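PDB 3OQV: AlbC from Streptomyces noursei, which catalyses ATP-independent formation of cyclo(L-leucyl-L-phenylalanyl) from two aminoacyl-tRNAs, supplying the diketopiperazine precursor of the antibacterial peptide albonoursin. Local coordinates for residues R129-R134 against E182-A187; S41-K46 against C201-T206; T69-M74 against R87-T92; T48-Q53 against Q233-A238. One frame throughout, in Å; residues are numbered along the deposited sequence.

Contact 1: residues R129-R134 against E182-A187; sequences RAVRER and EAPLFA. With DTD (dithiane diol), chain B; PO4 (phosphate ion), chain D.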
# COMPACT_ATOMS: atom_id res chain seq x y z
N ARG A 129 1.89 12.21 -9.72
CA ARG A 129 0.78 13.07 -10.14
C ARG A 129 0.29 12.67 -11.53
O ARG A 129 -0.92 12.55 -11.77
CB ARG A 129 1.23 14.54 -10.12
CG ARG A 129 1.63 15.03 -8.73
CD ARG A 129 1.55 16.55 -8.60
NE ARG A 129 2.17 17.23 -9.74
CZ ARG A 129 3.38 17.77 -9.73
NH1 ARG A 129 4.12 17.73 -8.63
NH2 ARG A 129 3.85 18.37 -10.81
N ALA A 130 1.22 12.42 -12.43
CA ALA A 130 0.85 12.09 -13.81
C ALA A 130 0.01 10.81 -13.84
O ALA A 130 -0.95 10.70 -14.62
CB ALA A 130 2.08 11.96 -14.68
N VAL A 131 0.38 9.83 -13.02
CA VAL A 131 -0.35 8.58 -12.98
C VAL A 131 -1.71 8.79 -12.33
O VAL A 131 -2.71 8.25 -12.79
CB VAL A 131 0.45 7.48 -12.24
CG1 VAL A 131 -0.40 6.22 -12.09
CG2 VAL A 131 1.74 7.18 -13.00
N ARG A 132 -1.74 9.60 -11.28
CA ARG A 132 -2.97 9.85 -10.54
C ARG A 132 -4.05 10.51 -11.40
O ARG A 132 -5.22 10.17 -11.29
CB ARG A 132 -2.66 10.70 -9.30
CG ARG A 132 -3.88 11.18 -8.53
CD ARG A 132 -4.43 10.11 -7.63
NE ARG A 132 -5.63 10.57 -6.93
CZ ARG A 132 -5.67 10.94 -5.65
NH1 ARG A 132 -4.58 10.91 -4.91
NH2 ARG A 132 -6.83 11.31 -5.11
N GLU A 133 -3.65 11.46 -12.24
CA GLU A 133 -4.52 11.95 -13.29
C GLU A 133 -5.23 10.79 -14.00
O GLU A 133 -6.45 10.82 -14.21
CB GLU A 133 -3.70 12.78 -14.29
CG GLU A 133 -4.52 13.69 -15.20
CD GLU A 133 -3.70 14.25 -16.36
OE1 GLU A 133 -2.52 14.62 -16.15
OE2 GLU A 133 -4.23 14.32 -17.49
N ARG A 134 -4.47 9.75 -14.32
CA ARG A 134 -4.97 8.65 -15.14
C ARG A 134 -5.89 7.73 -14.34
O ARG A 134 -6.94 7.32 -14.84
CB ARG A 134 -3.82 7.83 -15.73
CG ARG A 134 -3.30 8.36 -17.04
CD ARG A 134 -2.08 7.56 -17.48
NE ARG A 134 -0.93 8.44 -17.66
CZ ARG A 134 0.30 8.18 -17.22
NH1 ARG A 134 0.56 7.05 -16.57
NH2 ARG A 134 1.27 9.05 -17.46
N GLU A 182 -3.86 5.32 -3.24
CA GLU A 182 -2.99 4.15 -3.42
C GLU A 182 -2.95 3.67 -4.87
O GLU A 182 -2.03 2.96 -5.29
CB GLU A 182 -3.48 2.99 -2.55
CG GLU A 182 -3.25 3.21 -1.05
CD GLU A 182 -3.50 1.96 -0.24
OE1 GLU A 182 -4.46 1.22 -0.56
OE2 GLU A 182 -2.72 1.66 0.69
N ALA A 183 -3.98 4.05 -5.63
CA ALA A 183 -4.24 3.45 -6.93
C ALA A 183 -3.11 3.62 -7.96
O ALA A 183 -2.85 2.69 -8.73
CB ALA A 183 -5.57 3.97 -7.50
N PRO A 184 -2.48 4.81 -8.01
CA PRO A 184 -1.31 4.95 -8.89
C PRO A 184 -0.28 3.85 -8.67
O PRO A 184 0.34 3.38 -9.64
CB PRO A 184 -0.74 6.32 -8.48
CG PRO A 184 -2.00 7.11 -8.13
CD PRO A 184 -2.87 6.10 -7.40
N LEU A 185 -0.12 3.43 -7.43
CA LEU A 185 0.87 2.40 -7.10
C LEU A 185 0.42 1.00 -7.52
O LEU A 185 1.22 0.22 -8.04
CB LEU A 185 1.21 2.42 -5.60
CG LEU A 185 2.17 3.55 -5.19
CD1 LEU A 185 1.49 4.90 -5.33
CD2 LEU A 185 2.67 3.36 -3.77
N PHE A 186 -0.87 0.70 -7.38
CA PHE A 186 -1.35 -0.61 -7.80
C PHE A 186 -1.74 -0.74 -9.27
O PHE A 186 -1.75 -1.84 -9.81
CB PHE A 186 -2.35 -1.25 -6.80
CG PHE A 186 -3.67 -0.51 -6.66
CD1 PHE A 186 -4.65 -0.63 -7.62
CD2 PHE A 186 -4.00 0.10 -5.45
CE1 PHE A 186 -5.89 -0.03 -7.46
CE2 PHE A 186 -5.25 0.69 -5.26
CZ PHE A 186 -6.21 0.59 -6.25
N ALA A 187 -1.90 0.39 -9.95
CA ALA A 187 -2.23 0.38 -11.37
C ALA A 187 -1.00 0.59 -12.25
O ALA A 187 -0.94 0.10 -13.38
CB ALA A 187 -3.30 1.42 -11.68
S1 DTD B . -0.42 -0.57 -2.72
C1 DTD B . -1.28 -1.95 -2.04
C2 DTD B . -0.49 -2.44 -0.83
O2 DTD B . -0.82 -3.80 -0.55
C3 DTD B . -0.77 -1.53 0.36
O3 DTD B . -0.69 -2.25 1.60
C4 DTD B . 0.22 -0.36 0.39
S4 DTD B . 0.22 0.51 -1.15
P PO4 D . -5.15 13.35 -1.96
O1 PO4 D . -4.74 11.93 -1.62
O2 PO4 D . -6.57 13.32 -2.46
O3 PO4 D . -5.03 14.24 -0.74
O4 PO4 D . -4.23 13.89 -3.03

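Contact 2: residues S41-K46 against C201-T206; sequences SYFSQK and CYHIDT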
# COMPACT_ATOMS: atom_id res chain seq x y z
N SER A 41 -1.08 -6.22 9.76
CA SER A 41 -0.34 -6.74 10.91
C SER A 41 0.70 -7.78 10.49
O SER A 41 1.52 -8.21 11.30
CB SER A 41 -1.29 -7.30 11.98
OG SER A 41 -2.06 -8.37 11.47
N TYR A 42 0.69 -8.14 9.21
CA TYR A 42 1.79 -8.89 8.62
C TYR A 42 3.13 -8.24 8.92
O TYR A 42 4.12 -8.93 9.12
CB TYR A 42 1.60 -8.99 7.11
CG TYR A 42 0.96 -10.28 6.67
CD1 TYR A 42 -0.41 -10.36 6.41
CD2 TYR A 42 1.72 -11.44 6.51
CE1 TYR A 42 -0.99 -11.54 6.00
CE2 TYR A 42 1.15 -12.63 6.09
CZ TYR A 42 -0.21 -12.67 5.84
OH TYR A 42 -0.78 -13.86 5.44
N PHE A 43 3.15 -6.91 8.95
CA PHE A 43 4.40 -6.15 9.02
C PHE A 43 4.86 -5.92 10.46
O PHE A 43 4.99 -4.78 10.92
CB PHE A 43 4.31 -4.84 8.22
CG PHE A 43 4.46 -5.03 6.73
CD1 PHE A 43 5.70 -5.29 6.17
CD2 PHE A 43 3.35 -5.03 5.91
CE1 PHE A 43 5.83 -5.49 4.79
CE2 PHE A 43 3.46 -5.25 4.54
CZ PHE A 43 4.71 -5.47 3.98
N SER A 44 5.09 -7.02 11.17
CA SER A 44 6.04 -7.04 12.28
C SER A 44 7.46 -6.79 11.81
O SER A 44 7.78 -6.94 10.62
CB SER A 44 5.97 -8.40 12.99
OG SER A 44 6.40 -9.44 12.12
N GLN A 45 8.35 -6.47 12.75
CA GLN A 45 9.76 -6.37 12.43
C GLN A 45 10.28 -7.66 11.80
O GLN A 45 10.95 -7.63 10.77
CB GLN A 45 10.60 -6.01 13.65
CG GLN A 45 12.05 -5.73 13.30
CD GLN A 45 12.81 -5.09 14.44
OE1 GLN A 45 12.21 -4.48 15.34
NE2 GLN A 45 14.13 -5.23 14.43
N LYS A 46 9.98 -8.79 12.44
CA LYS A 46 10.42 -10.08 11.92
C LYS A 46 10.03 -10.27 10.46
O LYS A 46 10.86 -10.64 9.63
CB LYS A 46 9.85 -11.23 12.76
CG LYS A 46 10.52 -12.56 12.50
CD LYS A 46 12.03 -12.40 12.35
CE LYS A 46 12.75 -13.74 12.45
NZ LYS A 46 12.65 -14.32 13.83
N CYS A 201 4.54 -6.51 -4.10
CA CYS A 201 4.51 -7.64 -3.17
C CYS A 201 3.34 -7.50 -2.22
O CYS A 201 3.17 -6.46 -1.59
CB CYS A 201 5.81 -7.71 -2.37
SG CYS A 201 7.29 -7.68 -3.40
N TYR A 202 2.48 -8.51 -2.17
CA TYR A 202 1.30 -8.44 -1.31
C TYR A 202 1.15 -9.72 -0.48
O TYR A 202 1.57 -10.80 -0.90
CB TYR A 202 0.04 -8.17 -2.13
CG TYR A 202 -0.37 -9.33 -3.02
CD1 TYR A 202 -1.32 -10.25 -2.59
CD2 TYR A 202 0.16 -9.47 -4.31
CE1 TYR A 202 -1.71 -11.32 -3.40
CE2 TYR A 202 -0.23 -10.55 -5.14
CZ TYR A 202 -1.17 -11.45 -4.67
OH TYR A 202 -1.54 -12.53 -5.43
N HIS A 203 0.53 -9.59 0.68
CA HIS A 203 0.15 -10.74 1.50
C HIS A 203 -1.31 -11.13 1.24
O HIS A 203 -2.10 -10.30 0.80
CB HIS A 203 0.36 -10.41 2.98
CG HIS A 203 1.77 -10.04 3.32
ND1 HIS A 203 2.23 -8.74 3.31
CD2 HIS A 203 2.84 -10.81 3.66
CE1 HIS A 203 3.51 -8.72 3.64
NE2 HIS A 203 3.90 -9.96 3.87
N ILE A 204 -1.64 -12.40 1.44
CA ILE A 204 -3.02 -12.86 1.26
C ILE A 204 -3.96 -12.15 2.23
O ILE A 204 -3.55 -11.74 3.31
CB ILE A 204 -3.18 -14.41 1.45
CG1 ILE A 204 -3.01 -14.80 2.92
CG2 ILE A 204 -2.20 -15.18 0.55
CD1 ILE A 204 -3.17 -16.29 3.20
N ASP A 205 -5.22 -12.01 1.83
CA ASP A 205 -6.26 -11.55 2.75
C ASP A 205 -6.16 -10.05 2.98
O ASP A 205 -6.79 -9.51 3.89
CB ASP A 205 -6.17 -12.29 4.09
CG ASP A 205 -6.57 -13.76 3.98
OD1 ASP A 205 -7.16 -14.14 2.95
OD2 ASP A 205 -6.29 -14.53 4.93
N THR A 206 -5.35 -9.36 2.18
CA THR A 206 -5.28 -7.91 2.29
C THR A 206 -6.15 -7.23 1.24
O THR A 206 -6.57 -7.87 0.27
CB THR A 206 -3.82 -7.40 2.21
OG1 THR A 206 -3.23 -7.81 0.97
CG2 THR A 206 -3.01 -7.96 3.36
O HOH W 1 0.50 -14.09 2.44

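Contact 3: residues T69-M74 against R87-T92; sequences THIDEM and RSVKRT. With PO4 (phosphate ion), chain E; PO4 (phosphate ion), chain D.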
# COMPACT_ATOMS: atom_id res chain seq x y z
N THR A 69 -1.62 8.38 4.66
CA THR A 69 -2.59 9.35 4.15
C THR A 69 -4.02 8.89 4.40
O THR A 69 -4.33 7.70 4.24
CB THR A 69 -2.40 9.58 2.64
OG1 THR A 69 -2.22 8.32 1.98
CG2 THR A 69 -1.18 10.45 2.38
N HIS A 70 -4.89 9.84 4.76
CA HIS A 70 -6.34 9.61 4.79
C HIS A 70 -6.81 8.74 5.95
O HIS A 70 -7.99 8.42 6.05
CB HIS A 70 -6.83 9.03 3.46
CG HIS A 70 -6.67 9.96 2.29
ND1 HIS A 70 -7.24 11.21 2.25
CD2 HIS A 70 -5.94 9.84 1.15
CE1 HIS A 70 -6.90 11.82 1.13
NE2 HIS A 70 -6.11 11.01 0.44
N ILE A 71 -5.88 8.35 6.82
CA ILE A 71 -6.23 7.48 7.95
C ILE A 71 -7.16 8.20 8.92
O ILE A 71 -8.08 7.60 9.46
CB ILE A 71 -4.98 7.01 8.73
CG1 ILE A 71 -4.02 6.24 7.80
CG2 ILE A 71 -5.39 6.13 9.91
CD1 ILE A 71 -2.60 6.14 8.35
N ASP A 72 -6.92 9.49 9.12
CA ASP A 72 -7.70 10.26 10.09
C ASP A 72 -9.19 10.29 9.74
O ASP A 72 -10.04 10.20 10.62
CB ASP A 72 -7.13 11.68 10.26
CG ASP A 72 -7.08 12.46 8.96
OD1 ASP A 72 -6.93 11.86 7.87
OD2 ASP A 72 -7.20 13.70 9.03
N GLU A 73 -9.50 10.35 8.45
CA GLU A 73 -10.88 10.36 7.99
C GLU A 73 -11.65 9.11 8.41
O GLU A 73 -12.86 9.15 8.63
CB GLU A 73 -10.95 10.49 6.46
CG GLU A 73 -10.44 11.81 5.95
CD GLU A 73 -10.04 11.75 4.49
OE1 GLU A 73 -10.81 11.18 3.68
OE2 GLU A 73 -8.95 12.25 4.15
N MET A 74 -10.94 7.99 8.52
CA MET A 74 -11.57 6.73 8.89
C MET A 74 -11.86 6.73 10.38
O MET A 74 -12.90 6.25 10.82
CB MET A 74 -10.67 5.55 8.53
CG MET A 74 -11.35 4.18 8.64
SD MET A 74 -12.79 4.00 7.56
CE MET A 74 -11.99 3.73 5.97
N ARG A 87 -4.15 12.86 16.79
CA ARG A 87 -3.31 12.26 17.82
C ARG A 87 -3.09 10.77 17.58
O ARG A 87 -1.97 10.28 17.67
CB ARG A 87 -3.91 12.49 19.23
CG ARG A 87 -3.73 13.91 19.79
CD ARG A 87 -4.61 14.12 21.03
NE ARG A 87 -4.41 15.42 21.67
CZ ARG A 87 -5.11 15.86 22.71
NH1 ARG A 87 -6.09 15.12 23.22
NH2 ARG A 87 -4.86 17.04 23.25
N SER A 88 -4.17 10.04 17.31
CA SER A 88 -4.07 8.61 17.02
C SER A 88 -3.16 8.32 15.82
O SER A 88 -2.24 7.50 15.90
CB SER A 88 -5.45 7.99 16.79
OG SER A 88 -5.33 6.59 16.62
N VAL A 89 -3.42 9.02 14.72
CA VAL A 89 -2.63 8.83 13.50
C VAL A 89 -1.16 9.13 13.75
O VAL A 89 -0.29 8.34 13.39
CB VAL A 89 -3.15 9.72 12.35
CG1 VAL A 89 -2.27 9.54 11.11
CG2 VAL A 89 -4.58 9.37 12.02
N LYS A 90 -0.89 10.25 14.41
CA LYS A 90 0.49 10.61 14.70
C LYS A 90 1.18 9.46 15.43
O LYS A 90 2.33 9.14 15.13
CB LYS A 90 0.57 11.88 15.55
CG LYS A 90 2.00 12.35 15.79
CD LYS A 90 2.10 13.36 16.93
CE LYS A 90 1.03 14.44 16.80
NZ LYS A 90 0.93 14.97 15.41
N ARG A 91 0.50 8.92 16.43
CA ARG A 91 1.08 7.87 17.24
C ARG A 91 1.30 6.60 16.43
O ARG A 91 2.32 5.92 16.57
CB ARG A 91 0.17 7.58 18.43
CG ARG A 91 0.92 7.17 19.66
CD ARG A 91 -0.04 6.93 20.80
NE ARG A 91 -0.17 8.12 21.63
CZ ARG A 91 -0.76 8.13 22.81
NH1 ARG A 91 -1.30 7.01 23.29
NH2 ARG A 91 -0.82 9.25 23.51
N THR A 92 0.29 6.24 15.66
CA THR A 92 0.35 5.04 14.82
C THR A 92 1.53 5.15 13.85
O THR A 92 2.30 4.20 13.67
CB THR A 92 -0.97 4.86 14.05
OG1 THR A 92 -2.00 4.51 14.98
CG2 THR A 92 -0.86 3.77 12.99
P PO4 E . 0.49 11.58 20.73
O1 PO4 E . 1.74 10.77 21.00
O2 PO4 E . 0.32 11.80 19.24
O3 PO4 E . -0.70 10.81 21.24
O4 PO4 E . 0.59 12.92 21.43
P PO4 D . -5.15 13.35 -1.96
O1 PO4 D . -4.74 11.93 -1.62
O2 PO4 D . -6.57 13.32 -2.46
O3 PO4 D . -5.03 14.24 -0.74
O4 PO4 D . -4.23 13.89 -3.03

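Contact 4: residues T48-Q53 against Q233-A238; sequences TVMLLQ and QELADA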
# COMPACT_ATOMS: atom_id res chain seq x y z
N THR A 48 8.97 -7.97 8.27
CA THR A 48 9.55 -6.92 7.45
C THR A 48 10.97 -7.27 7.04
O THR A 48 11.31 -7.23 5.85
CB THR A 48 9.53 -5.55 8.18
OG1 THR A 48 8.19 -5.26 8.58
CG2 THR A 48 10.01 -4.45 7.24
N VAL A 49 11.77 -7.71 8.00
CA VAL A 49 13.16 -8.05 7.74
C VAL A 49 13.29 -9.14 6.69
O VAL A 49 14.06 -9.01 5.73
CB VAL A 49 13.90 -8.46 9.03
CG1 VAL A 49 15.26 -9.04 8.70
CG2 VAL A 49 14.06 -7.24 9.95
N MET A 50 12.51 -10.21 6.84
CA MET A 50 12.57 -11.32 5.88
C MET A 50 12.16 -10.87 4.48
O MET A 50 12.76 -11.29 3.49
CB MET A 50 11.69 -12.48 6.34
CG MET A 50 12.33 -13.37 7.40
SD MET A 50 12.18 -15.13 7.01
CE MET A 50 10.42 -15.25 6.65
N LEU A 51 11.14 -10.02 4.40
CA LEU A 51 10.66 -9.52 3.13
C LEU A 51 11.68 -8.60 2.45
O LEU A 51 11.93 -8.71 1.24
CB LEU A 51 9.32 -8.80 3.30
CG LEU A 51 8.73 -8.18 2.03
CD1 LEU A 51 8.67 -9.20 0.89
CD2 LEU A 51 7.35 -7.59 2.33
N LEU A 52 12.26 -7.69 3.22
CA LEU A 52 13.34 -6.84 2.74
C LEU A 52 14.51 -7.66 2.19
O LEU A 52 15.07 -7.33 1.13
CB LEU A 52 13.84 -5.90 3.84
CG LEU A 52 12.89 -4.77 4.23
CD1 LEU A 52 13.44 -3.98 5.42
CD2 LEU A 52 12.64 -3.87 3.03
N GLN A 53 14.88 -8.72 2.90
CA GLN A 53 16.00 -9.55 2.49
C GLN A 53 15.64 -10.29 1.20
O GLN A 53 16.43 -10.34 0.26
CB GLN A 53 16.34 -10.56 3.58
CG GLN A 53 17.00 -9.96 4.81
CD GLN A 53 17.20 -10.97 5.92
OE1 GLN A 53 16.26 -11.66 6.33
NE2 GLN A 53 18.43 -11.07 6.41
N GLN A 233 5.90 -18.36 5.16
CA GLN A 233 6.55 -19.66 5.26
C GLN A 233 7.32 -20.00 3.99
O GLN A 233 8.30 -20.75 4.03
CB GLN A 233 5.54 -20.75 5.61
CG GLN A 233 5.12 -20.73 7.08
CD GLN A 233 6.32 -20.79 8.03
OE1 GLN A 233 7.09 -21.76 8.02
NE2 GLN A 233 6.47 -19.76 8.86
N GLU A 234 6.91 -19.42 2.86
CA GLU A 234 7.65 -19.57 1.62
C GLU A 234 8.89 -18.68 1.60
O GLU A 234 9.93 -19.06 1.05
CB GLU A 234 6.75 -19.28 0.41
CG GLU A 234 5.88 -20.47 0.02
CD GLU A 234 4.75 -20.11 -0.95
OE1 GLU A 234 4.62 -18.92 -1.32
OE2 GLU A 234 4.00 -21.04 -1.34
N LEU A 235 8.79 -17.51 2.21
CA LEU A 235 9.97 -16.71 2.52
C LEU A 235 10.96 -17.54 3.32
O LEU A 235 12.08 -17.79 2.86
CB LEU A 235 9.58 -15.45 3.30
CG LEU A 235 8.94 -14.33 2.48
CD1 LEU A 235 8.97 -13.02 3.26
CD2 LEU A 235 9.64 -14.18 1.15
N ALA A 236 10.55 -17.98 4.50
CA ALA A 236 11.42 -18.73 5.39
C ALA A 236 11.89 -20.01 4.71
O ALA A 236 13.05 -20.41 4.85
CB ALA A 236 10.70 -19.06 6.69
N ASP A 237 11.00 -20.61 3.94
CA ASP A 237 11.33 -21.74 3.07
C ASP A 237 12.53 -21.46 2.16
O ASP A 237 13.38 -22.33 1.96
CB ASP A 237 10.11 -22.12 2.23
CG ASP A 237 10.00 -23.60 2.00
OD1 ASP A 237 9.93 -24.35 3.00
OD2 ASP A 237 9.97 -24.02 0.82
N ALA A 238 12.57 -20.27 1.57
CA ALA A 238 13.60 -19.93 0.60
C ALA A 238 14.86 -19.43 1.30
O ALA A 238 15.96 -19.53 0.75
CB ALA A 238 13.09 -18.88 -0.37

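Contact 1: residues R129-R134 against E182-A187
Val131 and Arg132 of helix 126-141 press against the ring of Pro184 on helix 169-193. The apolar part is narrow: Val131 CG1 lies 3.6 Å from Pro184 CB, while the neighbouring corner of the same ring, CG, sits 3.8 Å from Arg132 CB. One proline ring therefore spans two consecutive residues of the facing helix. Pro184 also explains a backbone irregularity, since its N has no hydrogen to give to the turn before. The helix kinks here, and Glu182 O takes both Leu185 N, at 2.9 Å, and Phe186 N.

Polar interactions belong to the outer end of Arg132. Its CG stands anti to the backbone N (chi1 172°), and a bend at chi2 (80°) takes the chain past the proline. NE forms a salt bridge with Asp136, and NH1 bonds to the hydroxyl of Tyr128. A phosphate ion, probably from the crystallisation liquor, is held weakly at the guanidinium edge, with NH2 3.3 Å from O2. Glu182 OE2 approaches C4 of dithiane diol at 3.6 Å.

Around this joint, Tyr128 and Thr135 also touch Pro184, Leu185 reaches Val65 of strand 59-67, and Phe186 rests on Met152 of helix 143-158.

Contact 2: residues S41-K46 against C201-T206
Tyr42, Phe43 and His203 form an aromatic cluster in a Rossmann-type fold, built from the loops that leave the C-terminal ends of the neighbouring parallel strands 29-37 and 198-202. This is the end of the sheet that holds the inferred nucleophile Ser37, and the Phe43 side chain lies about 6 Å from that of the serine.

Two ring geometries define the cluster. Tyr42 and His203 make an offset stack, with centroids 4.1 Å apart and planes inclined by only 20°. His203 also turns an edge toward the face of Phe43; these planes stand at 86°, with 5.0 Å between centroids. With CG anti to its carbonyl carbon (chi1 -59°), His203 brings the imidazole to both partners, one phenol over its face and one phenyl at its rim, which fix its rotation.

Two CH-pi contacts accompany the offset. The Tyr42 and His203 side chains run alongside one another head to tail, each CB over the partner's ring: His203 CB is 3.4 Å from the Tyr42 centroid, and Tyr42 CB is 3.8 Å from the His203 centroid.

At the outer end, Tyr42 OH meets Ile204 CG1. One water joins the segments, taking a bond from Ile204 N at 2.9 Å and lying 3.3 Å from Tyr42 OH.

Next to the cluster, Tyr202, a probable substrate-binding residue, points away from the 41-46 loop. Past the strand the chain reverses in a type II beta turn from His203 to Thr206, closed at the side-chain level by Thr206 OG1, which donates to His203 O over 2.7 Å.

Contact 3: residues T69-M74 against R87-T92
The beta-alpha-beta crossover that connects strand 59-67 to strand 114-118 contains two successive helices, 71-78 and 82-107, which meet where Val89 leans on Ile71 and Asp72. The contact is small and lies near the surface, though the Ile71 side chain is about 4 Å from that of Tyr178, a probable substrate-binding residue. One methyl does the work: Val89 CG2 sits 3.7 Å from Asp72 N and 4.0 Å from Ile71 CG2. With CG1 anti to the backbone N of Val89 (chi1 178°), CG2 is left facing the first turn of helix 71-78.

Polar groups act on the outer sides of this joint, where two phosphate ions, probably from the crystallisation liquor, are bound. Arg91 holds one near the plane of its guanidinium, with NE and NH2 both making weak bonds to O3, NH2 at 2.8 Å. His70 packs on Asn177 and Ala181 of helix 169-193, and its NE2 donates to O1 of the second at 2.6 Å. Both ring nitrogens donate, which would be consistent with a positively charged imidazole. Glu73 orients the ring: His70 ND1 donates to Glu73 OE2 over 2.8 Å, almost straight at 176°, on the syn side but 29° out of the carboxylate plane.

Contact 4: residues T48-Q53 against Q233-A238
The bond from Leu52 N to Thr48 O, 2.8 Å long, belongs to the helical turn that carries Met50 and Leu51 against Leu235 and Ala236. It places the contact within regular helix: in this Rossmann-type fold, helix 45-58 follows strand 29-37 and the short helix 232-238 follows edge strand 225-229. The short helical segments pass 10.1 Å apart at an angle of 58°, so they touch at one crossing point and not along their length.

Met50 and Leu235 share the crossing about equally. The Met50 chain bends at chi2 (-132°) and again at chi3, which turns the terminal methyl toward Leu235 and Ala236. CE lies 3.5 Å from Leu235 CB, tighter than carbons usually sit, and 3.8 Å from Ala236 CB. The sulfur follows the same surface, with SD 4.0 Å from Ala236 CA.

Leu235 answers in the other direction. While Met50 CE reaches the backbone N of Ala236, Leu235 CD1 lies against the backbone of Leu51. CG of Leu235 is anti to its carbonyl carbon (chi1 -76°), a setting that sends CD1 to that place.

Val230, in the loop ahead of helix 232-238, touches both Leu51 and Leu235 and so continues the apolar seam. Leu51 and Leu52 reach Ile34 of strand 29-37, connecting the helix to the sheet. At the inner end of the seam, Leu235 CD1 lies 3.9 Å from Leu51 N and 4.2 Å from Leu51 CB.

Contacts 2 and 4 form a continuous patch, with centres 11 Å apart: Phe43 CE1 of contact 2 packs on Leu51 CD2 of contact 4 at 3.6 Å, and both contacts use helix 45-58. Contacts 1 and 3 do not touch, their nearest atoms being about 6 Å apart, yet one phosphate ion meets Arg132 of the first and His70 of the second. Contacts 1 and 2 lie on opposite sides of the chain's centre, about 8 Å apart at their nearest atoms. Contact 1 supplies Glu182 to the dithiane diol, whereas the side chain of Phe43 in contact 2 is about 6 Å from it and that of Ile71 in contact 3 about 11 Å.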